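PDB 3HO7: OxyR from Porphyromonas gingivalis, which probably acts as a redox-sensitive DNA-binding transcription activator of the LysR family, of which this chain is the regulatory domain. Local coordinates for residues R110-H118 / L151-F160; R28-L37 / Q205-P215. All blocks are in the same frame, centred on the assembly; numbering follows the deposited sequence.

Contact 1: residues R110-H118 / L151-F160; sequences RLWLLDEGH and LVESGQGITF
Leu111 and Ile158 form a single parallel bridge: Ile158 N donates to Arg110 O and Trp112 N to Ile158 O, both at 2.8 Å. Around this core, Trp112 is engaged from two directions. Its NE1 points at Gln156 O (3.2 Å, nearly straight at 163°); the oxygen lies in the indole plane, while the donor stands above the plane of the Gln156 carbonyl. Leu151 CD1 packs over one face, 3.8 Å from the centroid of the Trp112 six-membered ring, a CH-pi contact; the Phe148 ring also meets the indole, its plane turned only slightly. Thr159 OG1, swung away from its own backbone N (chi1 -166°), donates to Trp112 O at 3.1 Å. His118 NE2 donates to Phe160 O (2.9 Å, near the imidazole plane) and ND1 accepts from Leu114 N (2.6 Å), whose N-H stands tilted from that plane; together these bonds restrict rotation of the ring. The Phe160 ring turns its edge to the face of His118, T-shaped with planes at 85°. Arg110 NE makes a salt bridge to Glu93, while NH2 lies beside Gly155 O and the Gly157 backbone. The chain leaves helix 145-153 through a Schellman motif at Gly155 and enters strand 158-162, antiparallel to strand 75-89, within the α/β architecture of the LysR regulatory domain, of periplasmic-binding-protein type.

Contact 2: residues R28-L37 / Q205-P215; sequences RVFPIWKKEL and QLIGLLRSAVP
Helices 28-36 and 205-211 run roughly antiparallel, with segment axes 9.9 Å apart at closest approach and 135° between their directions, and Val29 and Ala213 have their CA atoms 5.6 Å apart. Leu209 lies at the middle of the interface: its CD1 is 3.7 Å from Leu37 CG, where the two side chains lie antiparallel alongside each other, and Leu209 CD1 is also 3.7 Å from Glu36 CB. Trp33 meets Leu209 CD1 at its ring edge, and Leu206 CD1 approaches Trp33 NE1; this buried indole nitrogen has no polar partner in the model. On their inner sides the helices rest on the central sheet, Trp33 on Ile42 and Val44 and Leu206 and Leu210 on Leu191, the layered α/β packing of a periplasmic-binding-protein-like domain. Ile32 sends CD1 against Ala213 CB (4.1 Å) and near Ser212 OG. Val29 CG1 lies 3.6 Å from Ala213 CB and also touches Leu210 CD2. Both ends of the interface carry a polar bond. Arg28, with its chain stretched out, donates from NH1 to Ala213 O (3.1 Å, 152°), donor and acceptor each lying in or near the plane of the other group. The opposite end is looser: Gln205 NE2 reaches Glu36 O in a weak bond at 3.1 Å.

Contacts 1 and 2 flank the middle of the chain from two sides, 30 Å apart between centres and about 16 Å between nearest atoms, so within one chain they do not touch. The whole of contact 1 falls between the two segments of contact 2 in sequence. The two regions do meet across the dimer: Gln156 of contact 1 donates from NE2 to Pro27 O of the second subunit and packs on Pro31, in the helix that carries contact 2 in that subunit. This pairing is consistent with the antiparallel side-by-side dimers of LysR regulatory domains. In contact 1, His118 directly precedes Cys119, which has been seen disulfide-bonded to Cys128 in a structure of this protein, consistent with redox sensing.

Contact 1: residues R110-H118 / L151-F160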
# COMPACT_ATOMS: atom_id res chain seq x y z
N ARG A 110 18.23 -3.61 10.21
CA ARG A 110 17.65 -4.24 9.03
C ARG A 110 16.18 -4.57 9.23
O ARG A 110 15.66 -5.52 8.64
CB ARG A 110 18.44 -5.49 8.65
CG ARG A 110 19.90 -5.22 8.31
CD ARG A 110 20.66 -6.51 8.03
NE ARG A 110 20.14 -7.21 6.85
CZ ARG A 110 20.37 -6.84 5.60
NH1 ARG A 110 21.11 -5.76 5.35
NH2 ARG A 110 19.86 -7.53 4.60
N LEU A 111 15.52 -3.78 10.07
CA LEU A 111 14.11 -3.99 10.39
C LEU A 111 13.25 -2.88 9.80
O LEU A 111 13.60 -1.70 9.90
CB LEU A 111 13.92 -4.04 11.91
CG LEU A 111 12.51 -4.22 12.45
CD1 LEU A 111 11.96 -5.58 12.05
CD2 LEU A 111 12.48 -4.05 13.96
N TRP A 112 12.15 -3.25 9.16
CA TRP A 112 11.23 -2.27 8.62
C TRP A 112 9.96 -2.29 9.45
O TRP A 112 9.27 -3.30 9.52
CB TRP A 112 10.90 -2.58 7.16
CG TRP A 112 12.11 -2.76 6.30
CD1 TRP A 112 12.57 -3.93 5.77
CD2 TRP A 112 13.01 -1.74 5.86
NE1 TRP A 112 13.70 -3.70 5.03
CE2 TRP A 112 13.99 -2.36 5.08
CE3 TRP A 112 13.08 -0.36 6.07
CZ2 TRP A 112 15.04 -1.65 4.49
CZ3 TRP A 112 14.11 0.35 5.49
CH2 TRP A 112 15.08 -0.30 4.70
N LEU A 113 9.65 -1.16 10.08
CA LEU A 113 8.48 -1.09 10.94
C LEU A 113 7.50 -0.05 10.45
O LEU A 113 7.86 1.09 10.18
CB LEU A 113 8.90 -0.77 12.38
CG LEU A 113 9.80 -1.78 13.09
CD1 LEU A 113 10.16 -1.29 14.48
CD2 LEU A 113 9.13 -3.14 13.17
N LEU A 114 6.24 -0.44 10.35
CA LEU A 114 5.21 0.50 9.97
C LEU A 114 4.94 1.37 11.18
O LEU A 114 4.71 0.86 12.28
CB LEU A 114 3.94 -0.24 9.56
CG LEU A 114 4.05 -1.13 8.31
CD1 LEU A 114 2.89 -2.10 8.23
CD2 LEU A 114 4.13 -0.27 7.06
N ASP A 115 4.96 2.68 10.98
CA ASP A 115 4.67 3.63 12.05
C ASP A 115 3.39 3.26 12.79
O ASP A 115 3.36 3.23 14.02
CB ASP A 115 4.57 5.05 11.50
CG ASP A 115 5.88 5.54 10.90
OD1 ASP A 115 6.95 5.12 11.39
OD2 ASP A 115 5.83 6.36 9.95
N GLU A 116 2.33 2.99 12.04
CA GLU A 116 1.03 2.67 12.61
C GLU A 116 0.68 1.18 12.49
O GLU A 116 -0.08 0.65 13.29
CB GLU A 116 -0.06 3.52 11.97
CG GLU A 116 -1.48 3.11 12.34
CD GLU A 116 -2.51 4.15 11.94
OE1 GLU A 116 -2.23 5.36 12.10
OE2 GLU A 116 -3.60 3.76 11.47
N GLY A 117 1.25 0.52 11.49
CA GLY A 117 1.02 -0.90 11.30
C GLY A 117 1.61 -1.71 12.45
O GLY A 117 0.98 -2.65 12.93
N HIS A 118 2.80 -1.33 12.88
CA HIS A 118 3.49 -2.05 13.95
C HIS A 118 3.63 -1.23 15.22
O HIS A 118 3.65 -1.77 16.32
CB HIS A 118 4.89 -2.49 13.49
CG HIS A 118 4.89 -3.26 12.21
ND1 HIS A 118 5.64 -2.90 11.12
CD2 HIS A 118 4.22 -4.39 11.85
CE1 HIS A 118 5.44 -3.76 10.14
NE2 HIS A 118 4.58 -4.68 10.56
N LEU A 151 10.80 -5.25 -0.20
CA LEU A 151 12.19 -5.13 0.24
C LEU A 151 12.70 -6.47 0.75
O LEU A 151 13.77 -6.94 0.35
CB LEU A 151 12.33 -4.06 1.33
CG LEU A 151 12.25 -2.61 0.85
CD1 LEU A 151 12.10 -1.66 2.04
CD2 LEU A 151 13.47 -2.27 0.02
N VAL A 152 11.92 -7.10 1.62
CA VAL A 152 12.30 -8.38 2.19
C VAL A 152 12.49 -9.44 1.11
O VAL A 152 13.46 -10.20 1.13
CB VAL A 152 11.26 -8.87 3.22
CG1 VAL A 152 11.62 -10.26 3.72
CG2 VAL A 152 11.17 -7.89 4.38
N GLU A 153 11.56 -9.48 0.16
CA GLU A 153 11.62 -10.46 -0.92
C GLU A 153 12.86 -10.28 -1.80
O GLU A 153 13.28 -11.19 -2.50
CB GLU A 153 10.34 -10.41 -1.75
CG GLU A 153 9.09 -10.75 -0.95
CD GLU A 153 7.81 -10.32 -1.64
OE1 GLU A 153 7.90 -9.81 -2.78
OE2 GLU A 153 6.73 -10.48 -1.04
N SER A 154 13.41 -9.07 -1.75
CA SER A 154 14.58 -8.70 -2.53
C SER A 154 15.86 -8.97 -1.75
O SER A 154 16.96 -8.67 -2.22
CB SER A 154 14.51 -7.23 -2.95
OG SER A 154 14.41 -6.38 -1.83
N GLY A 155 15.71 -9.53 -0.56
CA GLY A 155 16.85 -9.84 0.29
C GLY A 155 17.29 -8.74 1.24
O GLY A 155 18.33 -8.86 1.88
N GLN A 156 16.52 -7.67 1.34
CA GLN A 156 16.89 -6.62 2.27
C GLN A 156 15.99 -6.60 3.50
O GLN A 156 14.83 -6.20 3.42
CB GLN A 156 16.84 -5.27 1.57
CG GLN A 156 17.43 -5.27 0.17
CD GLN A 156 17.17 -3.98 -0.59
OE1 GLN A 156 17.16 -2.90 0.00
NE2 GLN A 156 16.97 -4.08 -1.89
N GLY A 157 16.56 -6.95 4.64
CA GLY A 157 15.87 -6.85 5.91
C GLY A 157 14.77 -7.82 6.29
O GLY A 157 14.58 -8.89 5.71
N ILE A 158 14.03 -7.38 7.29
CA ILE A 158 12.91 -8.08 7.90
C ILE A 158 11.76 -7.12 8.18
O ILE A 158 11.97 -5.93 8.40
CB ILE A 158 13.34 -8.72 9.23
CG1 ILE A 158 14.30 -9.89 8.97
CG2 ILE A 158 12.13 -9.14 10.04
CD1 ILE A 158 14.72 -10.62 10.23
N THR A 159 10.55 -7.67 8.18
CA THR A 159 9.34 -6.92 8.50
C THR A 159 8.30 -7.88 9.06
O THR A 159 8.53 -9.09 9.13
CB THR A 159 8.77 -6.22 7.25
OG1 THR A 159 7.79 -5.26 7.65
CG2 THR A 159 8.12 -7.24 6.32
N PHE A 160 7.15 -7.34 9.47
CA PHE A 160 6.09 -8.17 10.03
C PHE A 160 4.81 -8.08 9.21
O PHE A 160 4.36 -6.98 8.88
CB PHE A 160 5.84 -7.78 11.49
CG PHE A 160 7.03 -8.00 12.38
CD1 PHE A 160 7.61 -9.25 12.49
CD2 PHE A 160 7.58 -6.95 13.10
CE1 PHE A 160 8.72 -9.46 13.30
CE2 PHE A 160 8.68 -7.15 13.92
CZ PHE A 160 9.25 -8.41 14.01

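Contact 2: residues R28-L37 / Q205-P215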
# COMPACT_ATOMS: atom_id res chain seq x y z
N ARG A 28 -12.16 -10.66 0.85
CA ARG A 28 -13.03 -11.69 1.42
C ARG A 28 -14.46 -11.20 1.64
O ARG A 28 -15.41 -11.96 1.50
CB ARG A 28 -12.46 -12.18 2.76
CG ARG A 28 -11.08 -12.78 2.67
CD ARG A 28 -10.40 -12.76 4.03
NE ARG A 28 -9.28 -13.70 4.09
CZ ARG A 28 -9.39 -14.94 4.55
NH1 ARG A 28 -10.55 -15.40 4.98
NH2 ARG A 28 -8.32 -15.73 4.57
N VAL A 29 -14.60 -9.92 1.97
CA VAL A 29 -15.90 -9.37 2.36
C VAL A 29 -16.75 -8.90 1.19
O VAL A 29 -17.98 -9.00 1.23
CB VAL A 29 -15.73 -8.20 3.36
CG1 VAL A 29 -14.76 -8.57 4.46
CG2 VAL A 29 -15.26 -6.94 2.63
N PHE A 30 -16.11 -8.39 0.14
CA PHE A 30 -16.83 -7.79 -0.98
C PHE A 30 -17.91 -8.70 -1.56
O PHE A 30 -19.05 -8.27 -1.75
CB PHE A 30 -15.85 -7.32 -2.06
CG PHE A 30 -15.28 -5.95 -1.80
CD1 PHE A 30 -15.40 -5.36 -0.55
CD2 PHE A 30 -14.61 -5.26 -2.80
CE1 PHE A 30 -14.88 -4.10 -0.31
CE2 PHE A 30 -14.09 -4.01 -2.56
CZ PHE A 30 -14.22 -3.43 -1.32
N PRO A 31 -17.56 -9.96 -1.84
CA PRO A 31 -18.53 -10.92 -2.33
C PRO A 31 -19.68 -11.14 -1.35
O PRO A 31 -20.82 -11.33 -1.75
CB PRO A 31 -17.71 -12.21 -2.49
CG PRO A 31 -16.31 -11.73 -2.68
CD PRO A 31 -16.19 -10.51 -1.82
N ILE A 32 -19.37 -11.10 -0.05
CA ILE A 32 -20.39 -11.32 0.97
C ILE A 32 -21.35 -10.14 1.08
O ILE A 32 -22.54 -10.32 1.33
CB ILE A 32 -19.76 -11.62 2.34
CG1 ILE A 32 -18.92 -12.90 2.27
CG2 ILE A 32 -20.84 -11.75 3.41
CD1 ILE A 32 -18.19 -13.24 3.55
N TRP A 33 -20.83 -8.93 0.89
CA TRP A 33 -21.68 -7.74 0.90
C TRP A 33 -22.68 -7.77 -0.24
O TRP A 33 -23.87 -7.53 -0.05
CB TRP A 33 -20.85 -6.46 0.80
CG TRP A 33 -20.15 -6.07 2.06
CD1 TRP A 33 -20.38 -6.55 3.31
CD2 TRP A 33 -19.13 -5.07 2.19
NE1 TRP A 33 -19.55 -5.94 4.22
CE2 TRP A 33 -18.77 -5.03 3.56
CE3 TRP A 33 -18.47 -4.23 1.29
CZ2 TRP A 33 -17.79 -4.17 4.04
CZ3 TRP A 33 -17.49 -3.38 1.78
CH2 TRP A 33 -17.16 -3.35 3.14
N LYS A 34 -22.17 -8.07 -1.44
CA LYS A 34 -23.01 -8.10 -2.63
C LYS A 34 -24.31 -8.85 -2.37
O LYS A 34 -25.39 -8.36 -2.68
CB LYS A 34 -22.26 -8.75 -3.79
CG LYS A 34 -23.01 -8.70 -5.11
CD LYS A 34 -23.24 -7.27 -5.55
CE LYS A 34 -21.91 -6.54 -5.74
NZ LYS A 34 -22.11 -5.15 -6.24
N LYS A 35 -24.19 -10.05 -1.79
CA LYS A 35 -25.35 -10.91 -1.58
C LYS A 35 -26.17 -10.55 -0.34
O LYS A 35 -27.40 -10.65 -0.36
CB LYS A 35 -24.93 -12.38 -1.54
CG LYS A 35 -23.81 -12.69 -0.57
CD LYS A 35 -23.49 -14.18 -0.55
CE LYS A 35 -22.97 -14.67 -1.89
NZ LYS A 35 -24.02 -14.66 -2.95
N GLU A 36 -25.51 -10.12 0.73
CA GLU A 36 -26.21 -9.79 1.97
C GLU A 36 -26.62 -8.33 2.08
O GLU A 36 -27.62 -8.01 2.73
CB GLU A 36 -25.37 -10.18 3.19
CG GLU A 36 -25.90 -11.39 3.96
CD GLU A 36 -25.52 -12.71 3.33
OE1 GLU A 36 -24.31 -12.98 3.21
OE2 GLU A 36 -26.43 -13.48 2.96
N LEU A 37 -25.86 -7.44 1.45
CA LEU A 37 -26.11 -6.00 1.58
C LEU A 37 -26.72 -5.39 0.32
O LEU A 37 -26.65 -4.18 0.12
CB LEU A 37 -24.82 -5.27 1.96
CG LEU A 37 -24.22 -5.62 3.32
CD1 LEU A 37 -22.93 -4.86 3.56
CD2 LEU A 37 -25.22 -5.35 4.43
N GLN A 205 -25.59 -6.34 11.63
CA GLN A 205 -25.41 -7.10 10.40
C GLN A 205 -23.96 -7.02 9.92
O GLN A 205 -23.35 -8.03 9.58
CB GLN A 205 -26.37 -6.60 9.31
CG GLN A 205 -26.39 -7.47 8.06
CD GLN A 205 -27.34 -6.94 6.99
OE1 GLN A 205 -28.04 -5.95 7.20
NE2 GLN A 205 -27.35 -7.60 5.84
N LEU A 206 -23.42 -5.80 9.90
CA LEU A 206 -22.04 -5.60 9.48
C LEU A 206 -21.08 -6.45 10.31
O LEU A 206 -20.25 -7.17 9.77
CB LEU A 206 -21.65 -4.12 9.57
CG LEU A 206 -21.75 -3.31 8.27
CD1 LEU A 206 -20.62 -3.68 7.31
CD2 LEU A 206 -23.11 -3.50 7.61
N ILE A 207 -21.20 -6.36 11.63
CA ILE A 207 -20.34 -7.15 12.51
C ILE A 207 -20.37 -8.62 12.13
O ILE A 207 -19.34 -9.27 11.99
CB ILE A 207 -20.72 -6.98 13.99
CG1 ILE A 207 -20.51 -5.53 14.43
CG2 ILE A 207 -19.92 -7.94 14.87
CD1 ILE A 207 -20.88 -5.27 15.88
N GLY A 208 -21.58 -9.16 11.95
CA GLY A 208 -21.73 -10.55 11.55
C GLY A 208 -21.06 -10.87 10.23
O GLY A 208 -20.36 -11.87 10.11
N LEU A 209 -21.27 -10.01 9.24
CA LEU A 209 -20.72 -10.25 7.91
C LEU A 209 -19.20 -10.23 7.89
O LEU A 209 -18.56 -11.06 7.26
CB LEU A 209 -21.28 -9.24 6.90
CG LEU A 209 -22.71 -9.49 6.43
CD1 LEU A 209 -23.23 -8.34 5.59
CD2 LEU A 209 -22.80 -10.81 5.66
N LEU A 210 -18.62 -9.27 8.60
CA LEU A 210 -17.17 -9.17 8.65
C LEU A 210 -16.57 -10.38 9.37
O LEU A 210 -15.59 -10.97 8.91
CB LEU A 210 -16.74 -7.86 9.32
CG LEU A 210 -17.01 -6.60 8.51
CD1 LEU A 210 -16.85 -5.36 9.37
CD2 LEU A 210 -16.09 -6.54 7.30
N ARG A 211 -17.16 -10.75 10.50
CA ARG A 211 -16.68 -11.91 11.26
C ARG A 211 -16.81 -13.19 10.44
O ARG A 211 -15.96 -14.07 10.53
CB ARG A 211 -17.43 -12.04 12.58
CG ARG A 211 -17.25 -10.86 13.52
CD ARG A 211 -17.90 -11.13 14.86
NE ARG A 211 -17.30 -12.28 15.53
CZ ARG A 211 -17.83 -12.91 16.57
NH1 ARG A 211 -18.99 -12.49 17.08
NH2 ARG A 211 -17.22 -13.95 17.11
N SER A 212 -17.87 -13.28 9.64
CA SER A 212 -18.09 -14.45 8.80
C SER A 212 -17.13 -14.47 7.62
O SER A 212 -17.08 -15.44 6.85
CB SER A 212 -19.53 -14.50 8.29
OG SER A 212 -19.69 -13.67 7.15
N ALA A 213 -16.36 -13.39 7.46
CA ALA A 213 -15.42 -13.27 6.36
C ALA A 213 -14.10 -13.97 6.66
O ALA A 213 -13.27 -14.16 5.78
CB ALA A 213 -15.19 -11.80 6.02
N VAL A 214 -13.91 -14.35 7.92
CA VAL A 214 -12.68 -15.01 8.34
C VAL A 214 -12.95 -16.31 9.09
O VAL A 214 -14.04 -16.50 9.65
CB VAL A 214 -11.80 -14.08 9.20
CG1 VAL A 214 -11.46 -12.81 8.42
CG2 VAL A 214 -12.50 -13.73 10.50
N PRO A 215 -11.97 -17.22 9.10
CA PRO A 215 -12.08 -18.48 9.83
C PRO A 215 -12.46 -18.24 11.28
O PRO A 215 -11.93 -17.34 11.92
CB PRO A 215 -10.67 -19.06 9.73
CG PRO A 215 -10.12 -18.49 8.47
CD PRO A 215 -10.68 -17.10 8.39